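Local coordinates for protein benzoate transport porin BenP (Acinetobacter baumannii AB307-0294, PDB 5DL8) that forms an outer-membrane beta-barrel porin of the OprD family that probably lets small solutes such as benzoate diffuse into the cell, at residues 30-35 / 48-53; 131-136 / 154-159; 247-252 / 304-309. One frame throughout, in Å; residues are numbered along the deposited sequence.

Contact 1: residues 30-35 / 48-53; sequences LKNAYI and GSWSQA
Asn32 is gripped at both ends of its amide by side chains from segment 48-53 of strand 47-65. Trp50 NE1 donates to Asn32 OD1 at 2.8 Å, nearly in the plane of its own indole but 31° above the carbonyl plane, while Asn32 ND2 reaches Gln52 OE1 at 3.0 Å, close to the line of that C=O. Asn32 holds its CG anti to the backbone N (chi1 -171°), which lays the amide between its cross-strand partner Gln52 and the diagonal Trp50. Gln52 is bent at chi2 (67°), so that its NE2 turns back to the backbone oxygen Ala53 O at 3.1 Å; that oxygen also accepts from Lys31 N. Asparagine and glutamine suit these places because each can accept and donate at once, and a chain of hydrogen bonds runs from indole to amide to amide to backbone. Tyr34 CB packs on Trp50 CD1 at 3.9 Å.

On the other face, Ala33 and Ser51 form a hydrogen-bonded antiparallel pair, with Ala33 N to Ser51 O at 2.8 Å and Ser51 N answering to Ala33 O. A water there donates to Ala33 O (3.0 Å) and to Ser49 OG (2.8 Å), and bonds Ser51 OG as well. Small residues accommodate it and an inward loop: Gln147 bonds Ser51 OG and Lys31 NZ through its side chain and backbone, while Asp96 holds Ser49 OG. Gly48 has a positive phi; a CB would jam against the preceding carbonyl oxygen and run into Ile35 O, so only glycine fits.

Amides and an indole thus lock the strands on one face, whereas hydroxyls, water and loop groups are consistent with a partly polar, inward-facing side whose serine hydroxyls and Lys31 ammonium all have partners.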
loop_
_atom_site.group_PDB
_atom_site.type_symbol
_atom_site.label_atom_id
_atom_site.label_comp_id
_atom_site.label_asym_id
_atom_site.label_seq_id
_atom_site.Cartn_x
_atom_site.Cartn_y
_atom_site.Cartn_z
ATOM N N LEU A 30 1.180 18.765 4.067
ATOM C CA LEU A 30 1.958 18.796 5.270
ATOM C C LEU A 30 1.601 17.566 6.102
ATOM O O LEU A 30 0.443 17.150 6.261
ATOM C CB LEU A 30 1.730 20.084 6.133
ATOM C CG LEU A 30 1.957 21.445 5.472
ATOM C CD1 LEU A 30 1.358 22.567 6.292
ATOM C CD2 LEU A 30 3.401 21.740 5.262
ATOM N N LYS A 31 2.666 17.006 6.640
ATOM C CA LYS A 31 2.592 15.907 7.572
ATOM C C LYS A 31 3.622 16.046 8.758
ATOM O O LYS A 31 4.872 15.947 8.569
ATOM C CB LYS A 31 2.908 14.607 6.807
ATOM C CG LYS A 31 2.491 13.370 7.650
ATOM C CD LYS A 31 2.727 12.022 6.955
ATOM C CE LYS A 31 1.564 11.699 5.997
ATOM N NZ LYS A 31 1.893 10.402 5.223
ATOM N N ASN A 32 3.088 16.077 9.943
ATOM C CA ASN A 32 3.821 15.997 11.186
ATOM C C ASN A 32 3.557 14.587 11.644
ATOM O O ASN A 32 2.424 14.268 12.010
ATOM C CB ASN A 32 3.245 16.963 12.221
ATOM C CG ASN A 32 4.116 17.101 13.534
ATOM O OD1 ASN A 32 4.109 16.267 14.450
ATOM N ND2 ASN A 32 4.804 18.220 13.631
ATOM N N ALA A 33 4.611 13.779 11.713
ATOM C CA ALA A 33 4.473 12.327 11.948
ATOM C C ALA A 33 5.310 11.896 13.119
ATOM O O ALA A 33 6.534 12.063 13.092
ATOM C CB ALA A 33 4.944 11.520 10.690
ATOM N N TYR A 34 4.677 11.285 14.111
ATOM C CA TYR A 34 5.367 10.611 15.200
ATOM C C TYR A 34 5.083 9.099 15.141
ATOM O O TYR A 34 3.900 8.649 15.204
ATOM C CB TYR A 34 4.909 11.189 16.521
ATOM C CG TYR A 34 5.350 10.442 17.737
ATOM C CD1 TYR A 34 6.609 10.545 18.210
ATOM C CD2 TYR A 34 4.427 9.653 18.447
ATOM C CE1 TYR A 34 7.011 9.801 19.347
ATOM C CE2 TYR A 34 4.762 9.002 19.589
ATOM C CZ TYR A 34 6.071 9.040 19.990
ATOM O OH TYR A 34 6.376 8.314 21.048
ATOM N N ILE A 35 6.166 8.314 14.994
ATOM C CA ILE A 35 6.027 6.884 14.996
ATOM C C ILE A 35 6.947 6.328 16.053
ATOM O O ILE A 35 8.139 6.685 16.100
ATOM C CB ILE A 35 6.320 6.337 13.593
ATOM C CG1 ILE A 35 5.143 6.681 12.638
ATOM C CG2 ILE A 35 6.618 4.811 13.653
ATOM C CD1 ILE A 35 5.628 7.285 11.340
ATOM N N GLY A 48 11.759 4.392 15.812
ATOM C CA GLY A 48 10.847 5.370 15.302
ATOM C C GLY A 48 11.536 6.722 15.067
ATOM O O GLY A 48 12.748 6.807 15.179
ATOM N N SER A 49 10.705 7.744 14.749
ATOM C CA SER A 49 11.066 9.162 14.628
ATOM C C SER A 49 9.788 10.071 14.719
ATOM O O SER A 49 8.595 9.589 14.670
ATOM C CB SER A 49 11.697 9.396 13.246
ATOM O OG SER A 49 10.802 8.924 12.203
ATOM N N TRP A 50 10.120 11.357 14.762
ATOM C CA TRP A 50 9.261 12.500 14.731
ATOM C C TRP A 50 9.827 13.258 13.579
ATOM O O TRP A 50 11.050 13.608 13.567
ATOM C CB TRP A 50 9.376 13.394 16.048
ATOM C CG TRP A 50 8.319 14.451 16.134
ATOM C CD1 TRP A 50 7.021 14.350 15.653
ATOM C CD2 TRP A 50 8.456 15.766 16.641
ATOM N NE1 TRP A 50 6.360 15.506 15.861
ATOM C CE2 TRP A 50 7.213 16.401 16.462
ATOM C CE3 TRP A 50 9.510 16.470 17.239
ATOM C CZ2 TRP A 50 6.965 17.694 16.875
ATOM C CZ3 TRP A 50 9.311 17.814 17.623
ATOM C CH2 TRP A 50 8.015 18.417 17.421
ATOM N N SER A 51 8.937 13.571 12.644
ATOM C CA SER A 51 9.321 14.333 11.452
ATOM C C SER A 51 8.242 15.287 10.981
ATOM O O SER A 51 7.045 15.030 11.274
ATOM C CB SER A 51 9.787 13.393 10.328
ATOM O OG SER A 51 8.810 12.456 9.976
ATOM N N GLN A 52 8.687 16.350 10.286
ATOM C CA GLN A 52 7.786 17.297 9.591
ATOM C C GLN A 52 8.115 17.295 8.118
ATOM O O GLN A 52 9.313 17.363 7.783
ATOM C CB GLN A 52 7.926 18.728 10.108
ATOM C CG GLN A 52 7.080 19.747 9.414
ATOM C CD GLN A 52 5.585 19.491 9.700
ATOM O OE1 GLN A 52 5.168 19.339 10.858
ATOM N NE2 GLN A 52 4.789 19.418 8.661
ATOM N N ALA A 53 7.056 17.195 7.273
ATOM C CA ALA A 53 7.201 17.123 5.820
ATOM C C ALA A 53 6.312 18.157 5.135
ATOM O O ALA A 53 5.301 18.596 5.705
ATOM C CB ALA A 53 6.830 15.722 5.302
HETATM O O HOH W 1 8.449 10.324 11.634
#

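Contact 2: residues 131-136 / 154-159; sequences GELWLD and GTNLKS
Gly131 and Gly154 make one reciprocal antiparallel hydrogen-bonded pair, Gly131 N to Gly154 O and Gly154 N to Gly131 O both 2.9 Å, the first almost straight at 176°, and each glycine sits where the backbone turns a corner. Gly131 has a positive phi; there a CB would be pressed against the carbonyl oxygen of the preceding residue, so glycine is the natural choice. Beyond the pair the two segments diverge. Leu133 points toward segment 154-159 with CG beside its backbone N; its CD1 is 3.8 Å from Gly154 C, an ordinary van der Waals contact with the bare main chain of glycine. Asn156, its CG in the crowded position between backbone N and carbonyl carbon, meets both leucines tip to tip: its ND2 is 3.7 Å from Leu135 CD2, and its OD1 4.1 Å from Leu133 CD2. Tyr202 OH meets the polar need of buried Asn156 ND2. Leucine suits position 133 because its methyls give apolar contact to the Gly154 peptide and the Asn156 tip. Paired glycines mark a corner where antiparallel strands 126-130 and 155-160 bend into a short second pair, 132-133 with 151-153, consistent with the inward-folding loops of OprD-type barrels.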
loop_
_atom_site.group_PDB
_atom_site.type_symbol
_atom_site.label_atom_id
_atom_site.label_comp_id
_atom_site.label_asym_id
_atom_site.label_seq_id
_atom_site.Cartn_x
_atom_site.Cartn_y
_atom_site.Cartn_z
ATOM N N GLY A 131 7.909 7.506 -16.921
ATOM C CA GLY A 131 8.660 8.162 -15.826
ATOM C C GLY A 131 8.152 7.657 -14.466
ATOM O O GLY A 131 8.119 6.478 -14.155
ATOM N N GLU A 132 7.754 8.588 -13.616
ATOM C CA GLU A 132 7.292 8.256 -12.263
ATOM C C GLU A 132 5.841 7.739 -12.394
ATOM O O GLU A 132 4.996 8.379 -12.969
ATOM C CB GLU A 132 7.430 9.494 -11.309
ATOM C CG GLU A 132 6.928 9.267 -9.909
ATOM C CD GLU A 132 7.156 10.408 -8.942
ATOM O OE1 GLU A 132 6.760 11.570 -9.249
ATOM O OE2 GLU A 132 7.691 10.116 -7.844
ATOM N N LEU A 133 5.573 6.630 -11.733
ATOM C CA LEU A 133 4.282 6.060 -11.699
ATOM C C LEU A 133 3.822 5.882 -10.223
ATOM O O LEU A 133 4.552 5.354 -9.379
ATOM C CB LEU A 133 4.397 4.649 -12.329
ATOM C CG LEU A 133 5.089 4.480 -13.682
ATOM C CD1 LEU A 133 5.112 3.021 -14.148
ATOM C CD2 LEU A 133 4.408 5.412 -14.721
ATOM N N TRP A 134 2.592 6.318 -9.978
ATOM C CA TRP A 134 1.883 6.067 -8.791
ATOM C C TRP A 134 0.979 4.826 -9.056
ATOM O O TRP A 134 -0.113 4.955 -9.470
ATOM C CB TRP A 134 0.972 7.299 -8.386
ATOM C CG TRP A 134 1.820 8.471 -8.262
ATOM C CD1 TRP A 134 2.110 9.333 -9.248
ATOM C CD2 TRP A 134 2.697 8.799 -7.122
ATOM N NE1 TRP A 134 3.094 10.255 -8.757
ATOM C CE2 TRP A 134 3.448 9.934 -7.479
ATOM C CE3 TRP A 134 2.822 8.293 -5.824
ATOM C CZ2 TRP A 134 4.352 10.605 -6.578
ATOM C CZ3 TRP A 134 3.804 8.922 -4.913
ATOM C CH2 TRP A 134 4.568 10.052 -5.341
ATOM N N LEU A 135 1.412 3.666 -8.673
ATOM C CA LEU A 135 0.702 2.408 -8.953
ATOM C C LEU A 135 -0.205 2.094 -7.765
ATOM O O LEU A 135 0.183 2.313 -6.578
ATOM C CB LEU A 135 1.740 1.292 -9.119
ATOM C CG LEU A 135 2.608 1.561 -10.343
ATOM C CD1 LEU A 135 3.741 0.611 -10.458
ATOM C CD2 LEU A 135 1.797 1.681 -11.670
ATOM N N ASP A 136 -1.331 1.500 -8.101
ATOM C CA ASP A 136 -2.281 1.024 -7.157
ATOM C C ASP A 136 -2.662 -0.427 -7.574
ATOM O O ASP A 136 -3.758 -0.651 -8.046
ATOM C CB ASP A 136 -3.566 1.907 -7.139
ATOM C CG ASP A 136 -4.565 1.459 -6.056
ATOM O OD1 ASP A 136 -4.244 0.604 -5.171
ATOM O OD2 ASP A 136 -5.696 1.966 -6.079
ATOM N N GLY A 154 9.003 3.770 -14.512
ATOM C CA GLY A 154 8.813 2.840 -15.665
ATOM C C GLY A 154 7.876 3.373 -16.707
ATOM O O GLY A 154 7.703 4.575 -16.831
ATOM N N THR A 155 7.315 2.458 -17.508
ATOM C CA THR A 155 6.333 2.772 -18.519
ATOM C C THR A 155 5.128 1.945 -18.311
ATOM O O THR A 155 5.277 0.734 -18.070
ATOM C CB THR A 155 6.880 2.369 -19.854
ATOM O OG1 THR A 155 8.190 2.892 -19.942
ATOM C CG2 THR A 155 6.049 2.908 -20.963
ATOM N N ASN A 156 3.944 2.551 -18.395
ATOM C CA ASN A 156 2.704 1.780 -18.486
ATOM C C ASN A 156 1.663 2.293 -19.443
ATOM O O ASN A 156 1.757 3.413 -19.907
ATOM C CB ASN A 156 2.090 1.514 -17.107
ATOM C CG ASN A 156 1.486 2.767 -16.399
ATOM O OD1 ASN A 156 1.282 3.859 -16.938
ATOM N ND2 ASN A 156 1.089 2.521 -15.205
ATOM N N LEU A 157 0.706 1.411 -19.759
ATOM C CA LEU A 157 -0.368 1.631 -20.770
ATOM C C LEU A 157 -1.664 1.174 -20.133
ATOM O O LEU A 157 -1.718 0.054 -19.596
ATOM C CB LEU A 157 -0.122 0.873 -22.075
ATOM C CG LEU A 157 -1.075 1.136 -23.250
ATOM C CD1 LEU A 157 -1.079 2.611 -23.631
ATOM C CD2 LEU A 157 -0.695 0.261 -24.455
ATOM N N LYS A 158 -2.620 2.100 -20.053
ATOM C CA LYS A 158 -3.994 1.863 -19.492
ATOM C C LYS A 158 -5.051 2.059 -20.536
ATOM O O LYS A 158 -5.019 3.056 -21.223
ATOM C CB LYS A 158 -4.347 2.918 -18.463
ATOM C CG LYS A 158 -3.351 2.998 -17.411
ATOM C CD LYS A 158 -3.778 3.990 -16.392
ATOM C CE LYS A 158 -2.692 4.089 -15.380
ATOM N NZ LYS A 158 -3.325 4.644 -14.172
ATOM N N SER A 159 -6.032 1.190 -20.577
ATOM C CA SER A 159 -7.148 1.362 -21.478
ATOM C C SER A 159 -8.526 0.875 -20.969
ATOM O O SER A 159 -8.628 -0.209 -20.408
ATOM C CB SER A 159 -6.770 0.634 -22.752
ATOM O OG SER A 159 -7.750 0.843 -23.760
#

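Contact 3: residues 247-252 / 304-309; sequences KFKYFN and YFINWN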
loop_
_atom_site.group_PDB
_atom_site.type_symbol
_atom_site.label_atom_id
_atom_site.label_comp_id
_atom_site.label_asym_id
_atom_site.label_seq_id
_atom_site.Cartn_x
_atom_site.Cartn_y
_atom_site.Cartn_z
ATOM N N LYS A 247 -15.496 -10.531 -0.437
ATOM C CA LYS A 247 -14.352 -10.623 -1.235
ATOM C C LYS A 247 -13.679 -11.981 -1.159
ATOM O O LYS A 247 -13.526 -12.497 -0.055
ATOM C CB LYS A 247 -13.337 -9.640 -0.753
ATOM C CG LYS A 247 -13.675 -8.268 -1.095
ATOM C CD LYS A 247 -12.516 -7.341 -0.688
ATOM C CE LYS A 247 -12.959 -5.899 -0.387
ATOM N NZ LYS A 247 -11.775 -5.026 -0.142
ATOM N N PHE A 248 -13.232 -12.498 -2.324
ATOM C CA PHE A 248 -12.388 -13.680 -2.368
ATOM C C PHE A 248 -11.155 -13.319 -3.044
ATOM O O PHE A 248 -11.239 -12.843 -4.141
ATOM C CB PHE A 248 -13.070 -14.781 -3.158
ATOM C CG PHE A 248 -12.221 -16.010 -3.433
ATOM C CD1 PHE A 248 -12.053 -16.993 -2.474
ATOM C CD2 PHE A 248 -11.685 -16.236 -4.722
ATOM C CE1 PHE A 248 -11.242 -18.149 -2.768
ATOM C CE2 PHE A 248 -10.901 -17.414 -5.044
ATOM C CZ PHE A 248 -10.700 -18.383 -4.068
ATOM N N LYS A 249 -10.029 -13.636 -2.438
ATOM C CA LYS A 249 -8.767 -13.322 -2.994
ATOM C C LYS A 249 -7.838 -14.546 -3.092
ATOM O O LYS A 249 -7.664 -15.283 -2.118
ATOM C CB LYS A 249 -8.095 -12.240 -2.125
ATOM C CG LYS A 249 -8.999 -10.990 -2.121
ATOM C CD LYS A 249 -8.603 -9.920 -1.165
ATOM C CE LYS A 249 -9.155 -8.578 -1.456
ATOM N NZ LYS A 249 -8.375 -7.882 -2.457
ATOM N N TYR A 250 -7.176 -14.712 -4.246
ATOM C CA TYR A 250 -6.210 -15.820 -4.459
ATOM C C TYR A 250 -4.917 -15.284 -5.011
ATOM O O TYR A 250 -4.876 -14.606 -6.048
ATOM C CB TYR A 250 -6.759 -16.909 -5.353
ATOM C CG TYR A 250 -5.735 -18.010 -5.712
ATOM C CD1 TYR A 250 -5.495 -19.040 -4.858
ATOM C CD2 TYR A 250 -5.048 -18.011 -6.912
ATOM C CE1 TYR A 250 -4.571 -20.060 -5.166
ATOM C CE2 TYR A 250 -4.205 -19.009 -7.256
ATOM C CZ TYR A 250 -3.940 -20.022 -6.348
ATOM O OH TYR A 250 -3.008 -21.001 -6.618
ATOM N N PHE A 251 -3.876 -15.546 -4.268
ATOM C CA PHE A 251 -2.498 -15.262 -4.723
ATOM C C PHE A 251 -1.683 -16.577 -4.945
ATOM O O PHE A 251 -1.681 -17.494 -4.080
ATOM C CB PHE A 251 -1.679 -14.370 -3.714
ATOM C CG PHE A 251 -2.157 -12.964 -3.530
ATOM C CD1 PHE A 251 -3.154 -12.676 -2.671
ATOM C CD2 PHE A 251 -1.530 -11.947 -4.137
ATOM C CE1 PHE A 251 -3.610 -11.371 -2.496
ATOM C CE2 PHE A 251 -1.919 -10.642 -3.983
ATOM C CZ PHE A 251 -2.960 -10.328 -3.163
ATOM N N ASN A 252 -0.862 -16.555 -5.975
ATOM C CA ASN A 252 0.106 -17.647 -6.191
ATOM C C ASN A 252 1.446 -17.017 -6.495
ATOM O O ASN A 252 1.520 -16.296 -7.448
ATOM C CB ASN A 252 -0.299 -18.470 -7.408
ATOM C CG ASN A 252 0.434 -19.844 -7.550
ATOM O OD1 ASN A 252 1.627 -19.945 -7.943
ATOM N ND2 ASN A 252 -0.305 -20.898 -7.313
ATOM N N TYR A 304 -3.616 -5.611 -1.461
ATOM C CA TYR A 304 -4.712 -6.497 -1.930
ATOM C C TYR A 304 -4.900 -7.747 -1.151
ATOM O O TYR A 304 -5.662 -8.635 -1.571
ATOM C CB TYR A 304 -4.506 -6.778 -3.410
ATOM C CG TYR A 304 -4.760 -5.506 -4.233
ATOM C CD1 TYR A 304 -3.779 -4.435 -4.302
ATOM C CD2 TYR A 304 -6.043 -5.307 -4.847
ATOM C CE1 TYR A 304 -4.065 -3.253 -4.999
ATOM C CE2 TYR A 304 -6.347 -4.134 -5.534
ATOM C CZ TYR A 304 -5.395 -3.139 -5.650
ATOM O OH TYR A 304 -5.765 -2.067 -6.387
ATOM N N PHE A 305 -4.120 -7.904 -0.090
ATOM C CA PHE A 305 -4.405 -8.930 0.912
ATOM C C PHE A 305 -5.749 -8.486 1.543
ATOM O O PHE A 305 -6.114 -7.306 1.384
ATOM C CB PHE A 305 -3.279 -8.970 1.983
ATOM C CG PHE A 305 -2.099 -9.844 1.696
ATOM C CD1 PHE A 305 -1.920 -10.529 0.515
ATOM C CD2 PHE A 305 -1.100 -9.959 2.670
ATOM C CE1 PHE A 305 -0.792 -11.294 0.293
ATOM C CE2 PHE A 305 0.067 -10.753 2.474
ATOM C CZ PHE A 305 0.201 -11.403 1.271
ATOM N N ILE A 306 -6.521 -9.405 2.165
ATOM C CA ILE A 306 -7.880 -8.994 2.768
ATOM C C ILE A 306 -7.742 -7.970 3.943
ATOM O O ILE A 306 -8.648 -7.266 4.285
ATOM C CB ILE A 306 -8.728 -10.129 3.378
ATOM C CG1 ILE A 306 -8.023 -10.689 4.633
ATOM C CG2 ILE A 306 -9.034 -11.221 2.397
ATOM C CD1 ILE A 306 -8.621 -12.024 5.104
ATOM N N ASN A 307 -6.620 -8.004 4.629
ATOM C CA ASN A 307 -6.314 -7.105 5.762
ATOM C C ASN A 307 -4.803 -6.790 5.954
ATOM O O ASN A 307 -4.204 -7.200 6.986
ATOM C CB ASN A 307 -6.891 -7.760 7.027
ATOM C CG ASN A 307 -6.728 -6.890 8.269
ATOM O OD1 ASN A 307 -6.673 -5.657 8.201
ATOM N ND2 ASN A 307 -6.678 -7.548 9.404
ATOM N N TRP A 308 -4.205 -6.040 5.008
ATOM C CA TRP A 308 -2.744 -5.671 5.141
ATOM C C TRP A 308 -2.551 -4.825 6.472
ATOM O O TRP A 308 -3.342 -3.999 6.792
ATOM C CB TRP A 308 -2.151 -4.972 3.902
ATOM C CG TRP A 308 -0.811 -4.603 4.144
ATOM C CD1 TRP A 308 -0.349 -3.325 4.557
ATOM C CD2 TRP A 308 0.322 -5.441 4.113
ATOM N NE1 TRP A 308 1.014 -3.355 4.761
ATOM C CE2 TRP A 308 1.471 -4.628 4.520
ATOM C CE3 TRP A 308 0.532 -6.770 3.726
ATOM C CZ2 TRP A 308 2.791 -5.129 4.539
ATOM C CZ3 TRP A 308 1.882 -7.285 3.741
ATOM C CH2 TRP A 308 2.981 -6.460 4.191
ATOM N N ASN A 309 -1.615 -5.196 7.320
ATOM C CA ASN A 309 -1.505 -4.569 8.634
ATOM C C ASN A 309 -0.007 -4.603 8.989
ATOM O O ASN A 309 0.845 -4.723 8.089
ATOM C CB ASN A 309 -2.429 -5.250 9.646
ATOM C CG ASN A 309 -2.121 -6.799 9.862
ATOM O OD1 ASN A 309 -1.187 -7.431 9.272
ATOM N ND2 ASN A 309 -2.937 -7.405 10.681
#
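Lys249 points its CB from strand 243-255 toward the loop segment 304-309, and CG, beside the backbone N, starts a chain extended as far as CE. CD lies 3.2 Å from Tyr304 O and 3.8 Å from Ile306 CG2, whose side chain crosses it obliquely; CE stays near the same oxygen. At chi4 (-82°) the chain bends and brings NZ back to Tyr304 O, a 3.0 Å hydrogen bond with the donor 41° above the carbonyl plane. Lysine suits the place because its methylenes pack against isoleucine while its ammonium donates to a main-chain oxygen of the loop; NZ also bonds Tyr230 OH, its strongest polar partner, on the neighbouring strand 226-238. Two residues on, Phe251 shares the same oxygen at its rim, CE1 3.5 Å from Tyr304 O, and its CZ packs on Tyr304 CB. The edge of Phe305 meets one face of Phe251 in a T-shaped stack, centroids 5.2 Å apart and planes at 85°. The contact sets the loop between strands 278-288 and 319-328 against strand 243-255, beside Asn266 of strand 263-275, which touches Phe305; such packing on the strand wall is consistent with the inward-folded loops of OprD-family barrels.

From the N terminus the three contacts come in series, none nested in or crossing another. Contact 1 closes the first hairpin, whose far end carries the calcium ligands Asp38, Phe39 and Asp46. Contact 2 then closes the connection 137-153, and contact 3 spans the far longer interval 253-303 to bring a loop back onto an earlier strand, on the opposite side of the chain's centre from contact 1. Contacts 2 and 3 touch, with a probable hydrogen bond from Tyr304 OH to Asp136 O, and Arg206 also bonds that hydroxyl. Gln147, from the connection closed by contact 2, reaches contact 1, consistent with inward loops linking distant strands of the barrel.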